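Local coordinates for protein PipY (Synechococcus elongatus, PDB 5NLC) that binds pyridoxal 5'-phosphate on a modified TIM barrel of fold type III and is probably involved in homeostasis of this cofactor, at residues L167-R172 with V202-T207; F44-V49 with I53-E58. All coordinates share one frame; numbering follows the deposited sequence.

Interaction 1: residues L167-R172 with V202-T207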
# COMPACT_ATOMS: atom_id res chain seq x y z
N LEU A 167 3.73 -5.01 -16.80
CA LEU A 167 4.35 -4.51 -15.57
C LEU A 167 3.89 -5.26 -14.34
O LEU A 167 4.76 -5.60 -13.52
CB LEU A 167 4.14 -2.98 -15.39
CG LEU A 167 4.62 -2.37 -14.06
CD1 LEU A 167 6.13 -2.28 -13.93
CD2 LEU A 167 4.01 -1.00 -13.94
N PHE A 168 2.56 -5.48 -14.22
CA PHE A 168 1.99 -6.15 -13.09
C PHE A 168 2.42 -7.62 -13.05
O PHE A 168 2.69 -8.16 -11.96
CB PHE A 168 0.50 -5.99 -13.03
CG PHE A 168 0.02 -4.56 -12.76
CD1 PHE A 168 0.78 -3.62 -12.06
CD2 PHE A 168 -1.26 -4.21 -13.18
CE1 PHE A 168 0.25 -2.34 -11.80
CE2 PHE A 168 -1.79 -2.98 -12.94
CZ PHE A 168 -1.01 -2.03 -12.25
N ALA A 169 2.59 -8.21 -14.23
CA ALA A 169 3.10 -9.59 -14.31
C ALA A 169 4.56 -9.68 -13.86
O ALA A 169 4.97 -10.60 -13.14
CB ALA A 169 2.91 -10.11 -15.74
N GLN A 170 5.33 -8.70 -14.30
CA GLN A 170 6.74 -8.60 -13.93
C GLN A 170 6.87 -8.41 -12.46
O GLN A 170 7.78 -9.00 -11.89
CB GLN A 170 7.43 -7.50 -14.68
CG GLN A 170 8.94 -7.39 -14.48
CD GLN A 170 9.51 -6.10 -15.05
OE1 GLN A 170 8.75 -5.16 -15.46
NE2 GLN A 170 10.82 -5.99 -15.03
N ALA A 171 6.02 -7.59 -11.84
CA ALA A 171 6.00 -7.47 -10.38
C ALA A 171 5.74 -8.77 -9.68
O ALA A 171 6.47 -9.12 -8.79
CB ALA A 171 4.98 -6.45 -9.96
N ARG A 172 4.73 -9.49 -10.10
CA ARG A 172 4.43 -10.78 -9.52
C ARG A 172 5.60 -11.73 -9.62
O ARG A 172 5.97 -12.38 -8.64
CB ARG A 172 3.18 -11.41 -10.19
CG ARG A 172 2.88 -12.77 -9.61
CD ARG A 172 1.77 -13.55 -10.32
NE ARG A 172 2.23 -13.94 -11.66
CZ ARG A 172 1.90 -13.33 -12.78
NH1 ARG A 172 1.07 -12.28 -12.80
NH2 ARG A 172 2.39 -13.79 -13.94
N VAL A 202 -5.56 -7.25 -10.59
CA VAL A 202 -6.18 -8.42 -10.01
C VAL A 202 -5.86 -9.65 -10.86
O VAL A 202 -5.48 -10.69 -10.32
CB VAL A 202 -7.69 -8.24 -9.85
CG1 VAL A 202 -8.40 -9.55 -9.56
CG2 VAL A 202 -8.01 -7.17 -8.84
N ALA A 203 -5.96 -9.54 -12.19
CA ALA A 203 -5.69 -10.69 -13.05
C ALA A 203 -4.20 -11.10 -12.93
O ALA A 203 -3.89 -12.23 -13.21
CB ALA A 203 -6.03 -10.37 -14.51
N GLU A 204 -3.30 -10.19 -12.54
CA GLU A 204 -1.91 -10.52 -12.39
C GLU A 204 -1.49 -10.78 -10.93
O GLU A 204 -0.29 -10.88 -10.66
CB GLU A 204 -1.04 -9.47 -13.00
CG GLU A 204 -1.25 -9.24 -14.46
CD GLU A 204 -1.01 -10.45 -15.34
OE1 GLU A 204 -0.20 -11.31 -14.95
OE2 GLU A 204 -1.70 -10.56 -16.38
N GLY A 205 -2.45 -10.93 -10.04
CA GLY A 205 -2.20 -11.49 -8.72
C GLY A 205 -2.10 -10.44 -7.61
O GLY A 205 -1.58 -10.75 -6.53
N ALA A 206 -2.57 -9.20 -7.85
CA ALA A 206 -2.63 -8.18 -6.75
C ALA A 206 -3.34 -8.71 -5.53
O ALA A 206 -4.37 -9.41 -5.64
CB ALA A 206 -3.36 -6.90 -7.18
N THR A 207 -2.84 -8.38 -4.38
CA THR A 207 -3.55 -8.65 -3.15
C THR A 207 -4.16 -7.40 -2.50
O THR A 207 -5.03 -7.53 -1.64
CB THR A 207 -2.66 -9.37 -2.15
OG1 THR A 207 -1.55 -8.54 -1.80
CG2 THR A 207 -2.17 -10.79 -2.73
O HOH W 1 1.28 -13.08 -16.53
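Arg172, on helix 161-181, reaches across to Glu204, the first residue after helix 198-203, where a Schellman motif turns the chain toward the last strand of the modified TIM barrel. The two side chains approach at a slant, their guanidinium and carboxylate planes 36° apart. Arg172 NH1 forms a salt bridge with Glu204 OE1 at 2.7 Å and also donates to the backbone carbonyl, Glu204 O, at 2.9 Å. Both acceptors lie at the edge of the guanidinium, OE1 slightly out of its plane and the carbonyl oxygen in it. Their own geometries differ, for OE1 offers its anti lone pair, whereas NH1 stands above the carbonyl plane of Glu204 and not on a lone pair. One nitrogen thus ties the arginine to both the side chain and the main chain of the same residue, which should limit rotation of the guanidinium.

With CG anti to the backbone N, the extended first part of the Arg172 chain runs CB and CD alongside the carbonyl oxygen, Arg172 CD 3.4 Å from Glu204 O; the bend at chi3 (68°) then turns the guanidinium toward OE1. Ala169 O lies over one face of the guanidinium. Glu204 folds at chi2 (-60°), and its aliphatic part leans on the preceding turn of the opposing helix, Glu204 CB 3.8 Å from Phe168 CB. Its carboxylate meets the Ala169 methyl, Glu204 OE1 lying 3.4 Å from Ala169 CB. The ring of Phe168 leads away from Glu204 to Leu200 and Ala201.

Gly205, with positive phi, is the C-prime residue, its N bonded to Val202 O while Ala206 N reaches back to Ala201 O. A water closes the polar edge, accepting from Arg172 NH2 at 2.9 Å and donating to Glu204 OE1 at 2.8 Å.

Interaction 2: residues F44-V49 with I53-E58; sequences FGENRV and IAKQAE
In the beta-alpha-beta unit made of strand 43-46, helix 49-56 and strand 66-69, the end of the first strand is tied to the helix that follows it by a salt bridge between Glu46 and Lys55. Lys55 NZ donates to Glu46 OE2 at 2.9 Å, meeting the oxygen on its syn side but 24° out of the carboxylate plane. The two side chains approach at an angle; Glu46 bends at chi2 (-80°) and Lys55 at chi3, which brings the ammonium to the carboxylate. A water bridges the other oxygen, donating to Glu46 OE1 and accepting from Lys55 NZ at 3.0 Å. Both charged ends have further partners: Ser25 OG is hydrogen-bonded to Glu46 OE2, and Lys55 NZ to His28 O. The side chain of Glu46 is about 4 Å from that of Lys26, the predicted cofactor-attachment lysine.

Within the helix, Ile53 N donates to Val49 O at 3.0 Å, one turn apart, and the two side chains touch, Val49 CG1 3.9 Å from Ile53 CD1. Val49 and Ile53 touch Lys80 of helix 78-84, Val49 also touches Leu69 of strand 66-69, and Lys55 rests on Ile33 of helix 30-38.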
# COMPACT_ATOMS: atom_id res chain seq x y z
N PHE A 44 -8.68 1.65 4.89
CA PHE A 44 -8.75 2.99 4.38
C PHE A 44 -7.38 3.52 4.14
O PHE A 44 -6.44 3.20 4.88
CB PHE A 44 -9.50 3.90 5.35
CG PHE A 44 -10.94 3.54 5.48
CD1 PHE A 44 -11.33 2.57 6.38
CD2 PHE A 44 -11.88 4.05 4.60
CE1 PHE A 44 -12.65 2.18 6.51
CE2 PHE A 44 -13.22 3.67 4.72
CZ PHE A 44 -13.62 2.74 5.66
N GLY A 45 -7.23 4.22 3.03
CA GLY A 45 -5.94 4.67 2.58
C GLY A 45 -5.89 6.19 2.36
O GLY A 45 -6.87 6.80 1.83
N GLU A 46 -4.75 6.77 2.72
CA GLU A 46 -4.52 8.20 2.48
C GLU A 46 -3.20 8.34 1.73
O GLU A 46 -2.31 7.52 1.90
CB GLU A 46 -4.50 8.96 3.78
CG GLU A 46 -5.88 9.06 4.50
CD GLU A 46 -6.81 10.12 3.94
OE1 GLU A 46 -6.30 11.12 3.36
OE2 GLU A 46 -8.08 9.98 4.07
N ASN A 47 -3.05 9.41 0.97
CA ASN A 47 -1.80 9.62 0.23
C ASN A 47 -0.79 10.40 1.06
O ASN A 47 0.38 10.25 0.82
CB ASN A 47 -1.99 10.37 -1.08
CG ASN A 47 -2.53 9.49 -2.19
OD1 ASN A 47 -2.73 8.27 -2.03
ND2 ASN A 47 -2.81 10.13 -3.31
N ARG A 48 -1.25 11.25 1.95
CA ARG A 48 -0.43 12.21 2.70
C ARG A 48 -0.61 12.03 4.18
O ARG A 48 -1.73 12.02 4.66
CB ARG A 48 -0.80 13.65 2.32
CG ARG A 48 -0.22 14.05 0.97
CD ARG A 48 -0.78 15.34 0.39
NE ARG A 48 -0.55 15.36 -1.06
CZ ARG A 48 -1.09 16.22 -1.93
NH1 ARG A 48 -1.89 17.22 -1.52
NH2 ARG A 48 -0.81 16.09 -3.23
N VAL A 49 0.50 12.02 4.92
CA VAL A 49 0.46 11.76 6.36
C VAL A 49 -0.43 12.78 7.12
O VAL A 49 -1.30 12.37 7.90
CB VAL A 49 1.92 11.74 6.95
CG1 VAL A 49 1.91 11.72 8.46
CG2 VAL A 49 2.70 10.55 6.46
N ILE A 53 -3.78 12.17 9.61
CA ILE A 53 -3.81 12.49 11.05
C ILE A 53 -5.02 13.34 11.38
O ILE A 53 -5.77 13.04 12.33
CB ILE A 53 -2.55 13.28 11.49
CG1 ILE A 53 -1.33 12.38 11.46
CG2 ILE A 53 -2.67 13.89 12.89
CD1 ILE A 53 -0.03 13.16 11.56
N ALA A 54 -5.23 14.38 10.58
CA ALA A 54 -6.33 15.30 10.85
C ALA A 54 -7.66 14.54 10.97
O ALA A 54 -8.47 14.83 11.83
CB ALA A 54 -6.42 16.37 9.77
N LYS A 55 -7.84 13.53 10.15
CA LYS A 55 -9.12 12.88 10.01
C LYS A 55 -9.29 11.74 11.02
O LYS A 55 -10.42 11.33 11.31
CB LYS A 55 -9.16 12.28 8.62
CG LYS A 55 -10.47 12.41 7.93
CD LYS A 55 -10.36 11.83 6.54
CE LYS A 55 -9.76 12.81 5.58
NZ LYS A 55 -9.82 12.29 4.20
N GLN A 56 -8.18 11.19 11.49
CA GLN A 56 -8.17 10.01 12.36
C GLN A 56 -8.76 10.19 13.75
O GLN A 56 -9.33 9.23 14.29
CB GLN A 56 -6.76 9.46 12.51
CG GLN A 56 -6.26 8.81 11.24
CD GLN A 56 -4.83 8.25 11.38
OE1 GLN A 56 -4.08 8.59 12.32
NE2 GLN A 56 -4.44 7.39 10.45
N ALA A 57 -8.64 11.40 14.35
CA ALA A 57 -8.97 11.56 15.78
C ALA A 57 -10.40 11.21 16.15
O ALA A 57 -10.63 10.48 17.12
CB ALA A 57 -8.62 12.94 16.31
N GLU A 58 -11.37 11.63 15.36
CA GLU A 58 -12.78 11.28 15.67
C GLU A 58 -13.15 9.81 15.47
O GLU A 58 -14.17 9.33 16.01
CB GLU A 58 -13.77 12.10 14.83
CG GLU A 58 -13.93 13.54 15.31
CD GLU A 58 -12.76 14.45 14.90
OE1 GLU A 58 -11.90 14.03 14.09
OE2 GLU A 58 -12.66 15.60 15.38
O HOH W 2 -7.52 13.68 2.97

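Interaction 2 comes first along the chain and is complete before interaction 1 begins. Their centres are 27 Å apart, on opposite sides of the centre of the chain, and their nearest atoms stay about 12 Å from each other. Both belong to the same barrel: interaction 2 joins an early strand to its own helix, while interaction 1 joins helix 161-181 to the turn that ends helix 198-203, on the two sides of strand 189-191 in sequence. Segment 44-49 contains Asn47, which binds pyridoxal 5'-phosphate when it is present, and Phe168 of interaction 1 is about 7 Å, side chain to side chain, from Arg210, which also binds it. The two contacts thus occupy different parts of the barrel, each with a residue in or close to the cofactor site, empty here.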